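Side-chain contacts in luciferase-like monooxygenase (Streptomyces bottropensis, PDB 4US5), which probably acts as a flavin-dependent monooxygenase of the bacterial luciferase family, inserting oxygen from molecular oxygen into a substrate: residues H27-A32 / A67-G72; E142-Y147 / P166-L171; V225-A230 / D292-Q297; D274-E279 / W283-V288. All coordinates share one frame; numbering follows the deposited sequence.

How the contacts relate
All four contacts belong to one TIM-barrel-type domain of the bacterial luciferase family; contacts 1, 2 and 3 come one after another along the chain, and both segments of contact 4 fall between the two of contact 3. Contact 1 sets outer helix 21-38 against the chain that follows helix 59-68, contact 2 sets a helix on strand 167-172, and contact 3 sets helix 291-305 on strand 221-229. Contacts 3 and 4 are neighbours, centres 13 Å apart: strand 286-289 pairs with strand 221-229, through V226 O to V287 N at 2.9 Å. Contact 2 lies across the chain's centre from both, 32 and 33 Å away between centres. None of the touching residues is among the sodium ligands.

Contact 1 of 4, residues H27-A32 / A67-G72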
loop_
_atom_site.group_PDB
_atom_site.type_symbol
_atom_site.label_atom_id
_atom_site.label_comp_id
_atom_site.label_asym_id
_atom_site.label_seq_id
_atom_site.Cartn_x
_atom_site.Cartn_y
_atom_site.Cartn_z
ATOM N N HIS B 27 13.013 -11.742 -1.606
ATOM C CA HIS B 27 12.876 -12.898 -2.505
ATOM C C HIS B 27 11.663 -12.823 -3.394
ATOM O O HIS B 27 11.698 -13.321 -4.542
ATOM C CB HIS B 27 12.901 -14.180 -1.723
ATOM C CG HIS B 27 14.246 -14.523 -1.207
ATOM N ND1 HIS B 27 14.431 -15.304 -0.096
ATOM C CD2 HIS B 27 15.483 -14.130 -1.606
ATOM C CE1 HIS B 27 15.718 -15.364 0.197
ATOM N NE2 HIS B 27 16.386 -14.690 -0.727
ATOM N N SER B 28 10.600 -12.172 -2.923
ATOM C CA SER B 28 9.376 -11.975 -3.743
ATOM C C SER B 28 9.655 -11.111 -4.891
ATOM O O SER B 28 9.257 -11.382 -6.034
ATOM C CB SER B 28 8.244 -11.341 -2.911
ATOM O OG SER B 28 7.814 -12.224 -1.908
ATOM N N ILE B 29 10.390 -10.045 -4.632
ATOM C CA ILE B 29 10.786 -9.140 -5.706
ATOM C C ILE B 29 11.665 -9.813 -6.763
ATOM O O ILE B 29 11.437 -9.656 -7.972
ATOM C CB ILE B 29 11.517 -7.911 -5.101
ATOM C CG1 ILE B 29 10.549 -7.134 -4.222
ATOM C CG2 ILE B 29 12.087 -7.019 -6.187
ATOM C CD1 ILE B 29 11.210 -6.107 -3.304
ATOM N N GLU B 30 12.639 -10.595 -6.302
ATOM C CA GLU B 30 13.501 -11.345 -7.180
ATOM C C GLU B 30 12.715 -12.338 -8.053
ATOM O O GLU B 30 12.919 -12.432 -9.289
ATOM C CB GLU B 30 14.529 -12.137 -6.381
ATOM C CG GLU B 30 15.620 -12.693 -7.285
ATOM C CD GLU B 30 16.754 -13.396 -6.549
ATOM O OE1 GLU B 30 16.619 -13.689 -5.322
ATOM O OE2 GLU B 30 17.783 -13.685 -7.242
ATOM N N LEU B 31 11.771 -13.013 -7.444
ATOM C CA LEU B 31 10.927 -13.957 -8.188
ATOM C C LEU B 31 10.064 -13.236 -9.197
ATOM O O LEU B 31 9.901 -13.699 -10.334
ATOM C CB LEU B 31 10.096 -14.807 -7.249
ATOM C CG LEU B 31 9.143 -15.787 -7.906
ATOM C CD1 LEU B 31 9.882 -16.788 -8.778
ATOM C CD2 LEU B 31 8.315 -16.501 -6.837
ATOM N N ALA B 32 9.512 -12.086 -8.825
ATOM C CA ALA B 32 8.699 -11.315 -9.746
ATOM C C ALA B 32 9.496 -10.812 -10.971
ATOM O O ALA B 32 9.004 -10.848 -12.067
ATOM C CB ALA B 32 8.067 -10.140 -9.037
ATOM N N ALA B 67 5.323 -3.814 -8.946
ATOM C CA ALA B 67 4.942 -3.191 -10.226
ATOM C C ALA B 67 5.987 -2.198 -10.712
ATOM O O ALA B 67 6.171 -2.023 -11.929
ATOM C CB ALA B 67 3.603 -2.551 -10.133
ATOM N N ALA B 68 6.692 -1.561 -9.792
ATOM C CA ALA B 68 7.816 -0.657 -10.169
ATOM C C ALA B 68 9.067 -1.393 -10.629
ATOM O O ALA B 68 9.936 -0.805 -11.268
ATOM C CB ALA B 68 8.192 0.240 -8.977
ATOM N N GLU B 69 9.181 -2.671 -10.260
ATOM C CA GLU B 69 10.364 -3.499 -10.552
ATOM C C GLU B 69 10.192 -4.359 -11.812
ATOM O O GLU B 69 11.108 -5.087 -12.172
ATOM C CB GLU B 69 10.628 -4.431 -9.376
ATOM C CG GLU B 69 10.928 -3.741 -8.075
ATOM C CD GLU B 69 12.365 -3.272 -7.981
ATOM O OE1 GLU B 69 13.177 -3.671 -8.847
ATOM O OE2 GLU B 69 12.668 -2.491 -7.054
ATOM N N THR B 70 9.025 -4.279 -12.450
ATOM C CA THR B 70 8.661 -5.133 -13.563
ATOM C C THR B 70 7.982 -4.305 -14.628
ATOM O O THR B 70 7.520 -3.202 -14.374
ATOM C CB THR B 70 7.695 -6.244 -13.116
ATOM O OG1 THR B 70 6.560 -5.655 -12.494
ATOM C CG2 THR B 70 8.348 -7.188 -12.166
ATOM N N SER B 71 7.926 -4.834 -15.848
ATOM C CA SER B 71 7.382 -4.075 -16.961
ATOM C C SER B 71 6.215 -4.692 -17.642
ATOM O O SER B 71 5.324 -3.977 -18.078
ATOM C CB SER B 71 8.473 -3.840 -18.033
ATOM O OG SER B 71 9.544 -3.129 -17.453
ATOM N N GLY B 72 6.251 -6.002 -17.855
ATOM C CA GLY B 72 5.206 -6.650 -18.676
ATOM C C GLY B 72 4.178 -7.480 -17.911
ATOM O O GLY B 72 3.020 -7.503 -18.248
#
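Helical residues 27-32 run past the place where helix 59-68 gives way to a loop, and the backbones come closest at A32 and T70, 7.3 Å apart between CA atoms, and at I29 and E69. Both helices belong to the outer layer of the TIM-barrel fold, and the contact joins helix 21-38 to the residues that lead out of helix 59-68. On the side-chain side the touch is made by methyl and methylene groups. I29 presents its CG2 branch, which is anti to the backbone N, to the E69 chain; the two side chains cross obliquely, with I29 CG2 4.0 Å from E69 CG. E69 bends at its second torsion (chi2 -80°), and its carboxylate is then shared out: OE1 pairs with R33 and OE2 with R65, both salt bridges. I29 also packs on L100 of the second subunit, which places this edge of the contact at the dimer interface. One helical turn on, A32 meets T70. The threonine hydroxyl is engaged by I66 O and R104, while its methyl is turned to the helix: T70 CG2 stands 4.3 Å from A32 CB and 3.7 Å from the carbonyl oxygen A32 O.

Contact 2 of 4, residues E142-Y147 / P166-L171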
loop_
_atom_site.group_PDB
_atom_site.type_symbol
_atom_site.label_atom_id
_atom_site.label_comp_id
_atom_site.label_asym_id
_atom_site.label_seq_id
_atom_site.Cartn_x
_atom_site.Cartn_y
_atom_site.Cartn_z
ATOM N N GLU B 142 -19.975 -6.475 -4.751
ATOM C CA GLU B 142 -20.835 -5.593 -5.554
ATOM C C GLU B 142 -20.574 -4.133 -5.244
ATOM O O GLU B 142 -20.549 -3.295 -6.133
ATOM C CB GLU B 142 -22.348 -5.834 -5.257
ATOM C CG GLU B 142 -23.194 -5.827 -6.533
ATOM C CD GLU B 142 -23.158 -7.157 -7.223
ATOM O OE1 GLU B 142 -24.032 -8.014 -6.910
ATOM O OE2 GLU B 142 -22.261 -7.330 -8.085
ATOM N N GLN B 143 -20.442 -3.818 -3.964
ATOM C CA GLN B 143 -20.124 -2.454 -3.558
ATOM C C GLN B 143 -18.788 -2.001 -4.157
ATOM O O GLN B 143 -18.646 -0.879 -4.624
ATOM C CB GLN B 143 -19.989 -2.360 -2.058
ATOM C CG GLN B 143 -21.247 -2.348 -1.237
ATOM C CD GLN B 143 -20.902 -2.050 0.210
ATOM O OE1 GLN B 143 -20.475 -2.938 0.945
ATOM N NE2 GLN B 143 -21.000 -0.781 0.603
ATOM N N LEU B 144 -17.801 -2.883 -4.109
ATOM C CA LEU B 144 -16.469 -2.588 -4.674
ATOM C C LEU B 144 -16.597 -2.292 -6.155
ATOM O O LEU B 144 -16.035 -1.341 -6.652
ATOM C CB LEU B 144 -15.538 -3.772 -4.428
ATOM C CG LEU B 144 -14.157 -3.725 -5.053
ATOM C CD1 LEU B 144 -13.420 -2.453 -4.656
ATOM C CD2 LEU B 144 -13.388 -4.963 -4.606
ATOM N N ARG B 145 -17.303 -3.160 -6.878
ATOM C CA ARG B 145 -17.482 -2.981 -8.330
ATOM C C ARG B 145 -18.157 -1.636 -8.621
ATOM O O ARG B 145 -17.753 -0.936 -9.540
ATOM C CB ARG B 145 -18.260 -4.198 -8.889
ATOM C CG ARG B 145 -18.348 -4.413 -10.377
ATOM C CD ARG B 145 -19.248 -5.635 -10.609
ATOM N NE ARG B 145 -18.640 -6.643 -11.454
ATOM C CZ ARG B 145 -19.173 -7.846 -11.677
ATOM N NH1 ARG B 145 -20.312 -8.195 -11.105
ATOM N NH2 ARG B 145 -18.561 -8.695 -12.485
ATOM N N ALA B 146 -19.112 -1.236 -7.785
ATOM C CA ALA B 146 -19.788 0.040 -7.930
ATOM C C ALA B 146 -18.844 1.208 -7.665
ATOM O O ALA B 146 -18.855 2.202 -8.379
ATOM C CB ALA B 146 -20.995 0.123 -6.996
ATOM N N TYR B 147 -17.989 1.087 -6.653
ATOM C CA TYR B 147 -17.025 2.161 -6.401
ATOM C C TYR B 147 -16.024 2.291 -7.531
ATOM O O TYR B 147 -15.551 3.383 -7.831
ATOM C CB TYR B 147 -16.305 1.945 -5.082
ATOM C CG TYR B 147 -17.139 2.241 -3.854
ATOM C CD1 TYR B 147 -17.813 3.443 -3.717
ATOM C CD2 TYR B 147 -17.185 1.349 -2.815
ATOM C CE1 TYR B 147 -18.515 3.733 -2.567
ATOM C CE2 TYR B 147 -17.897 1.610 -1.675
ATOM C CZ TYR B 147 -18.570 2.796 -1.563
ATOM O OH TYR B 147 -19.244 3.052 -0.440
ATOM N N PRO B 166 -8.444 -1.357 -12.156
ATOM C CA PRO B 166 -7.911 -2.672 -11.893
ATOM C C PRO B 166 -8.885 -3.765 -12.315
ATOM O O PRO B 166 -10.080 -3.571 -12.214
ATOM C CB PRO B 166 -7.741 -2.671 -10.372
ATOM C CG PRO B 166 -8.757 -1.740 -9.885
ATOM C CD PRO B 166 -8.801 -0.648 -10.916
ATOM N N ALA B 167 -8.353 -4.920 -12.690
ATOM C CA ALA B 167 -9.153 -6.071 -13.071
ATOM C C ALA B 167 -9.566 -6.872 -11.825
ATOM O O ALA B 167 -8.714 -7.428 -11.116
ATOM C CB ALA B 167 -8.368 -6.950 -14.031
ATOM N N LEU B 168 -10.876 -6.999 -11.620
ATOM C CA LEU B 168 -11.432 -7.751 -10.493
ATOM C C LEU B 168 -11.387 -9.258 -10.734
ATOM O O LEU B 168 -11.908 -9.749 -11.762
ATOM C CB LEU B 168 -12.891 -7.374 -10.277
ATOM C CG LEU B 168 -13.221 -6.194 -9.364
ATOM C CD1 LEU B 168 -14.730 -6.011 -9.254
ATOM C CD2 LEU B 168 -12.618 -6.350 -7.956
ATOM N N TRP B 169 -10.852 -10.005 -9.779
ATOM C CA TRP B 169 -10.833 -11.463 -9.803
ATOM C C TRP B 169 -11.367 -11.999 -8.482
ATOM O O TRP B 169 -11.108 -11.422 -7.410
ATOM C CB TRP B 169 -9.401 -12.008 -9.988
ATOM C CG TRP B 169 -8.879 -11.943 -11.373
ATOM C CD1 TRP B 169 -8.423 -10.816 -12.020
ATOM C CD2 TRP B 169 -8.738 -13.014 -12.307
ATOM N NE1 TRP B 169 -8.024 -11.121 -13.269
ATOM C CE2 TRP B 169 -8.182 -12.470 -13.477
ATOM C CE3 TRP B 169 -9.063 -14.373 -12.288
ATOM C CZ2 TRP B 169 -7.937 -13.227 -14.596
ATOM C CZ3 TRP B 169 -8.775 -15.124 -13.389
ATOM C CH2 TRP B 169 -8.248 -14.551 -14.545
ATOM N N LEU B 170 -12.073 -13.122 -8.532
ATOM C CA LEU B 170 -12.493 -13.801 -7.310
ATOM C C LEU B 170 -11.677 -15.066 -7.147
ATOM O O LEU B 170 -11.575 -15.879 -8.075
ATOM C CB LEU B 170 -13.972 -14.156 -7.350
ATOM C CG LEU B 170 -14.508 -14.819 -6.098
ATOM C CD1 LEU B 170 -14.243 -13.954 -4.868
ATOM C CD2 LEU B 170 -16.011 -15.064 -6.219
ATOM N N LEU B 171 -11.092 -15.208 -5.969
ATOM C CA LEU B 171 -10.350 -16.402 -5.609
ATOM C C LEU B 171 -11.226 -17.225 -4.722
ATOM O O LEU B 171 -11.830 -16.705 -3.771
ATOM C CB LEU B 171 -9.066 -16.056 -4.845
ATOM C CG LEU B 171 -7.894 -15.587 -5.707
ATOM C CD1 LEU B 171 -8.151 -14.191 -6.316
ATOM C CD2 LEU B 171 -6.644 -15.581 -4.871
#
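L168 spreads its two methyls over neighbouring residues of helix 134-147, CD2 against L144 and CD1 against the chain of R145. The two leucine side chains overlap side by side, pointing opposite ways, and L144 CD2 reaches L168 CD2 at 3.7 Å. L144 extends toward the strand with CG anti to its own backbone N (chi1 174°). The other methyl, L168 CD1, lies aslant against the first two methylenes of R145, 4.0 Å from R145 CB and 4.1 Å from R145 CG. Beyond these carbons the arginine bends at chi3 (-127°), and its polar end is bonded away from the leucine: NH2 donates to L184 O, while R145 NH1 has a long salt bridge to E142 OE2 at 3.7 Å. The contact thus lays a helix on strand 167-172 of the TIM-barrel sheet; L144 packs further on L107 and I109 of neighbouring strand 105-110, and on A91 of helix 87-100. Both halves of the touch are carbon on carbon, so attraction here rests on dispersion and the burial of apolar surface, with arginine lending only its aliphatic part and keeping its charge for partners outside the leucine pair.

Contact 3 of 4, residues V225-A230 / D292-Q297; sequences VVVCCA and DRVRDQ
V294 points its branched side chain from helix 291-305 at strand 221-229, between V227 and C229, two residues whose side chains leave the same side of the strand. This is strand-on-helix packing in the TIM-barrel fold: the segments run nearly antiparallel, their axes at 155° and 9.1 Å apart at closest approach. V294 takes chi1 near -47°, which puts CG2 between the backbone N and the carbonyl carbon and brings that methyl up to the sulfur of C229, with C229 SG to V294 CG2 at 3.9 Å. C229 meets it with its SG anti to the backbone N. On the other flank V227 CG1 stands 4.4 Å from V294 CB, a looser touch. C228, between them on the strand, points away from the helix and packs on V239 and Y240 of helix 233-251. V294 also touches V287 of strand 286-289, so it packs on two adjacent strands. The far side of the helix is charged. R295 NE and R295 NH2 both hydrogen-bond to a single oxygen, D296 OD1, which lies in the guanidinium plane, while both donors reach it from one face of the carboxylate. D292 joins the network differently: D292 OD1 is 3.3 Å from R295 NH1 but well out of the guanidinium plane, so charge alone links them.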
loop_
_atom_site.group_PDB
_atom_site.type_symbol
_atom_site.label_atom_id
_atom_site.label_comp_id
_atom_site.label_asym_id
_atom_site.label_seq_id
_atom_site.Cartn_x
_atom_site.Cartn_y
_atom_site.Cartn_z
ATOM N N VAL B 225 -2.202 -23.770 -8.123
ATOM C CA VAL B 225 -1.586 -25.044 -7.830
ATOM C C VAL B 225 -0.251 -24.800 -7.153
ATOM O O VAL B 225 0.470 -23.887 -7.526
ATOM C CB VAL B 225 -1.325 -25.877 -9.109
ATOM C CG1 VAL B 225 -2.614 -26.500 -9.623
ATOM C CG2 VAL B 225 -0.653 -25.051 -10.200
ATOM N N VAL B 226 0.075 -25.644 -6.178
ATOM C CA VAL B 226 1.414 -25.762 -5.687
ATOM C C VAL B 226 2.205 -26.682 -6.602
ATOM O O VAL B 226 1.742 -27.795 -6.991
ATOM C CB VAL B 226 1.442 -26.311 -4.257
ATOM C CG1 VAL B 226 2.823 -26.763 -3.865
ATOM C CG2 VAL B 226 0.950 -25.280 -3.292
ATOM N N VAL B 227 3.382 -26.216 -7.003
ATOM C CA VAL B 227 4.260 -27.022 -7.813
ATOM C C VAL B 227 5.649 -26.995 -7.223
ATOM O O VAL B 227 6.137 -25.941 -6.806
ATOM C CB VAL B 227 4.339 -26.507 -9.256
ATOM C CG1 VAL B 227 5.241 -27.384 -10.114
ATOM C CG2 VAL B 227 2.951 -26.382 -9.854
ATOM N N CYS B 228 6.274 -28.163 -7.187
ATOM C CA CYS B 228 7.657 -28.299 -6.783
ATOM C C CYS B 228 8.401 -29.056 -7.880
ATOM O O CYS B 228 8.289 -30.289 -8.000
ATOM C CB CYS B 228 7.704 -29.054 -5.450
ATOM S SG CYS B 228 9.350 -29.237 -4.770
ATOM N N CYS B 229 9.086 -28.303 -8.743
ATOM C CA CYS B 229 9.733 -28.844 -9.932
ATOM C C CYS B 229 11.270 -28.755 -9.803
ATOM O O CYS B 229 11.819 -27.762 -9.297
ATOM C CB CYS B 229 9.253 -28.113 -11.168
ATOM S SG CYS B 229 9.956 -28.727 -12.712
ATOM N N ALA B 230 11.961 -29.819 -10.199
ATOM C CA ALA B 230 13.429 -29.815 -10.249
ATOM C C ALA B 230 13.833 -30.684 -11.430
ATOM O O ALA B 230 12.978 -31.259 -12.081
ATOM C CB ALA B 230 14.020 -30.359 -8.990
ATOM N N ASP B 292 9.075 -32.756 -17.235
ATOM C CA ASP B 292 8.116 -33.531 -18.042
ATOM C C ASP B 292 6.968 -34.040 -17.201
ATOM O O ASP B 292 5.826 -33.977 -17.616
ATOM C CB ASP B 292 8.802 -34.718 -18.735
ATOM C CG ASP B 292 9.603 -34.306 -19.946
ATOM O OD1 ASP B 292 9.578 -33.099 -20.330
ATOM O OD2 ASP B 292 10.322 -35.182 -20.477
ATOM N N ARG B 293 7.255 -34.550 -16.022
ATOM C CA ARG B 293 6.200 -35.136 -15.181
ATOM C C ARG B 293 5.205 -34.055 -14.741
ATOM O O ARG B 293 3.996 -34.245 -14.845
ATOM C CB ARG B 293 6.764 -35.843 -13.946
ATOM C CG ARG B 293 5.673 -36.446 -13.064
ATOM C CD ARG B 293 6.149 -36.962 -11.712
ATOM N NE ARG B 293 7.127 -38.012 -11.875
ATOM C CZ ARG B 293 6.838 -39.268 -12.222
ATOM N NH1 ARG B 293 5.575 -39.648 -12.445
ATOM N NH2 ARG B 293 7.826 -40.156 -12.353
ATOM N N VAL B 294 5.725 -32.933 -14.248
ATOM C CA VAL B 294 4.830 -31.865 -13.787
ATOM C C VAL B 294 4.070 -31.271 -14.969
ATOM O O VAL B 294 2.897 -31.021 -14.856
ATOM C CB VAL B 294 5.496 -30.796 -12.867
ATOM C CG1 VAL B 294 6.323 -31.475 -11.780
ATOM C CG2 VAL B 294 6.357 -29.868 -13.663
ATOM N N ARG B 295 4.720 -31.128 -16.127
ATOM C CA ARG B 295 4.055 -30.574 -17.317
ATOM C C ARG B 295 2.857 -31.447 -17.692
ATOM O O ARG B 295 1.733 -30.961 -17.886
ATOM C CB ARG B 295 5.042 -30.489 -18.490
ATOM C CG ARG B 295 4.414 -30.019 -19.796
ATOM C CD ARG B 295 5.261 -30.438 -21.006
ATOM N NE ARG B 295 5.311 -31.891 -21.125
ATOM C CZ ARG B 295 6.235 -32.588 -21.778
ATOM N NH1 ARG B 295 7.245 -31.988 -22.394
ATOM N NH2 ARG B 295 6.152 -33.915 -21.810
ATOM N N ASP B 296 3.093 -32.754 -17.725
ATOM C CA ASP B 296 2.023 -33.686 -18.140
ATOM C C ASP B 296 0.872 -33.676 -17.143
ATOM O O ASP B 296 -0.303 -33.633 -17.533
ATOM C CB ASP B 296 2.589 -35.100 -18.298
ATOM C CG ASP B 296 3.520 -35.239 -19.492
ATOM O OD1 ASP B 296 3.589 -34.318 -20.345
ATOM O OD2 ASP B 296 4.209 -36.266 -19.573
ATOM N N GLN B 297 1.190 -33.724 -15.853
ATOM C CA GLN B 297 0.164 -33.724 -14.820
ATOM C C GLN B 297 -0.654 -32.436 -14.874
ATOM O O GLN B 297 -1.892 -32.445 -14.809
ATOM C CB GLN B 297 0.807 -33.893 -13.439
ATOM C CG GLN B 297 -0.157 -33.878 -12.275
ATOM C CD GLN B 297 -1.089 -35.104 -12.255
ATOM O OE1 GLN B 297 -0.714 -36.163 -11.774
ATOM N NE2 GLN B 297 -2.300 -34.950 -12.793
#

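Contact 4 of 4, residues D274-E279 / W283-V288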
loop_
_atom_site.group_PDB
_atom_site.type_symbol
_atom_site.label_atom_id
_atom_site.label_comp_id
_atom_site.label_asym_id
_atom_site.label_seq_id
_atom_site.Cartn_x
_atom_site.Cartn_y
_atom_site.Cartn_z
ATOM N N ASP B 274 2.171 -38.399 8.200
ATOM C CA ASP B 274 2.417 -37.899 6.848
ATOM C C ASP B 274 1.040 -37.607 6.235
ATOM O O ASP B 274 0.526 -38.405 5.439
ATOM C CB ASP B 274 3.208 -38.928 6.049
ATOM C CG ASP B 274 3.776 -38.365 4.758
ATOM O OD1 ASP B 274 3.266 -37.327 4.273
ATOM O OD2 ASP B 274 4.734 -38.956 4.245
ATOM N N PRO B 275 0.408 -36.504 6.669
ATOM C CA PRO B 275 -0.909 -36.127 6.181
ATOM C C PRO B 275 -0.995 -36.119 4.654
ATOM O O PRO B 275 -2.016 -36.527 4.112
ATOM C CB PRO B 275 -1.108 -34.703 6.714
ATOM C CG PRO B 275 -0.185 -34.578 7.852
ATOM C CD PRO B 275 0.965 -35.489 7.587
ATOM N N LEU B 276 0.067 -35.707 3.973
ATOM C CA LEU B 276 0.014 -35.628 2.512
ATOM C C LEU B 276 -0.017 -37.032 1.862
ATOM O O LEU B 276 -0.618 -37.223 0.802
ATOM C CB LEU B 276 1.182 -34.827 1.969
ATOM C CG LEU B 276 1.259 -33.394 2.472
ATOM C CD1 LEU B 276 2.495 -32.717 1.919
ATOM C CD2 LEU B 276 -0.011 -32.631 2.107
ATOM N N ALA B 277 0.633 -37.992 2.491
ATOM C CA ALA B 277 0.632 -39.379 1.985
ATOM C C ALA B 277 -0.694 -40.077 2.295
ATOM O O ALA B 277 -1.067 -41.011 1.616
ATOM C CB ALA B 277 1.786 -40.159 2.596
ATOM N N GLU B 278 -1.371 -39.638 3.353
ATOM C CA GLU B 278 -2.530 -40.350 3.925
ATOM C C GLU B 278 -3.846 -39.895 3.277
ATOM O O GLU B 278 -4.914 -40.367 3.656
ATOM C CB GLU B 278 -2.596 -40.145 5.476
ATOM C CG GLU B 278 -1.399 -40.723 6.247
ATOM C CD GLU B 278 -1.071 -40.006 7.577
ATOM O OE1 GLU B 278 -1.882 -39.173 8.040
ATOM O OE2 GLU B 278 0.027 -40.277 8.161
ATOM N N GLU B 279 -3.779 -38.966 2.318
ATOM C CA GLU B 279 -4.981 -38.470 1.686
ATOM C C GLU B 279 -4.893 -38.810 0.212
ATOM O O GLU B 279 -3.822 -39.127 -0.294
ATOM C CB GLU B 279 -5.145 -36.961 1.907
ATOM C CG GLU B 279 -3.959 -36.160 1.390
ATOM C CD GLU B 279 -4.124 -34.657 1.572
ATOM O OE1 GLU B 279 -5.056 -34.223 2.273
ATOM O OE2 GLU B 279 -3.309 -33.908 0.990
ATOM N N TRP B 283 -6.450 -35.646 -8.331
ATOM C CA TRP B 283 -5.162 -35.089 -8.659
ATOM C C TRP B 283 -4.381 -34.848 -7.379
ATOM O O TRP B 283 -4.971 -34.513 -6.353
ATOM C CB TRP B 283 -5.318 -33.782 -9.438
ATOM C CG TRP B 283 -6.036 -33.941 -10.730
ATOM C CD1 TRP B 283 -5.729 -34.805 -11.731
ATOM C CD2 TRP B 283 -7.161 -33.192 -11.172
ATOM N NE1 TRP B 283 -6.587 -34.660 -12.768
ATOM C CE2 TRP B 283 -7.480 -33.659 -12.461
ATOM C CE3 TRP B 283 -7.926 -32.160 -10.626
ATOM C CZ2 TRP B 283 -8.540 -33.135 -13.207
ATOM C CZ3 TRP B 283 -8.953 -31.624 -11.391
ATOM C CH2 TRP B 283 -9.251 -32.127 -12.657
ATOM N N PRO B 284 -3.038 -34.940 -7.446
ATOM C CA PRO B 284 -2.288 -34.718 -6.201
ATOM C C PRO B 284 -2.533 -33.299 -5.670
ATOM O O PRO B 284 -2.596 -32.356 -6.460
ATOM C CB PRO B 284 -0.823 -34.919 -6.621
ATOM C CG PRO B 284 -0.801 -34.876 -8.106
ATOM C CD PRO B 284 -2.173 -35.182 -8.605
ATOM N N ARG B 285 -2.593 -33.143 -4.361
ATOM C CA ARG B 285 -2.782 -31.824 -3.785
ATOM C C ARG B 285 -1.652 -30.865 -4.224
ATOM O O ARG B 285 -1.897 -29.707 -4.609
ATOM C CB ARG B 285 -2.811 -31.883 -2.270
ATOM C CG ARG B 285 -3.088 -30.513 -1.643
ATOM C CD ARG B 285 -2.828 -30.490 -0.172
ATOM N NE ARG B 285 -3.860 -31.231 0.563
ATOM C CZ ARG B 285 -5.034 -30.729 0.912
ATOM N NH1 ARG B 285 -5.371 -29.508 0.584
ATOM N NH2 ARG B 285 -5.892 -31.480 1.566
ATOM N N TYR B 286 -0.431 -31.363 -4.123
ATOM C CA TYR B 286 0.760 -30.638 -4.518
ATOM C C TYR B 286 1.435 -31.425 -5.638
ATOM O O TYR B 286 1.616 -32.649 -5.544
ATOM C CB TYR B 286 1.724 -30.521 -3.333
ATOM C CG TYR B 286 1.136 -29.880 -2.100
ATOM C CD1 TYR B 286 0.207 -28.858 -2.181
ATOM C CD2 TYR B 286 1.543 -30.285 -0.832
ATOM C CE1 TYR B 286 -0.290 -28.257 -1.043
ATOM C CE2 TYR B 286 1.045 -29.681 0.316
ATOM C CZ TYR B 286 0.126 -28.692 0.208
ATOM O OH TYR B 286 -0.378 -28.085 1.314
ATOM N N VAL B 287 1.792 -30.726 -6.707
ATOM C CA VAL B 287 2.335 -31.355 -7.901
ATOM C C VAL B 287 3.833 -31.302 -7.873
ATOM O O VAL B 287 4.426 -30.209 -7.853
ATOM C CB VAL B 287 1.781 -30.675 -9.147
ATOM C CG1 VAL B 287 2.409 -31.241 -10.418
ATOM C CG2 VAL B 287 0.274 -30.838 -9.180
ATOM N N VAL B 288 4.465 -32.481 -7.935
ATOM C CA VAL B 288 5.905 -32.608 -7.707
ATOM C C VAL B 288 6.534 -33.455 -8.798
ATOM O O VAL B 288 5.953 -34.488 -9.195
ATOM C CB VAL B 288 6.202 -33.299 -6.367
ATOM C CG1 VAL B 288 7.710 -33.394 -6.118
ATOM C CG2 VAL B 288 5.508 -32.577 -5.229
#
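R285 grips E279 side-on with two nearly straight hydrogen bonds, one to each carboxylate oxygen: R285 NE donates to E279 OE2 at 2.8 Å (171°), and R285 NH2 to E279 OE1 at 3.0 Å (176°). Both oxygens are met on their syn side, and the two flat groups lie 24° apart, close to a shared plane, which fixes the rotation of each. The glutamate has CG between its backbone N and carbonyl carbon and then runs out straight to the arginine, whose chain bends at chi3. R285 NH1 has work of its own, donating to F193 O and I194 O, so the guanidinium ties the 274-279 turn to a second loop. Replacing R285 by a methionine would probably leave the E279 carboxylate without its counter-charge and the two loop carbonyls without this donor. The turn lies in the loop between helix 261-268 and strand 286-289 of the TIM barrel, and it has its own internal bonds: A277 N donates to D274 OD1, an Asx motif, and D274 N to E278 OE2 at 2.9 Å. Next to the ion pair is the apolar part. L276 crosses Y286 at about a right angle and sets both its methyls by one ring carbon, with L276 CD2 3.6 Å and L276 CD1 3.7 Å from Y286 CE2. R285 CD lies over one face of the same ring, 3.4 Å above its plane and offset toward the rim. Farther out, H243 of helix 233-251 stacks with the tyrosine, and L276 packs on Y240 and H247 of that helix.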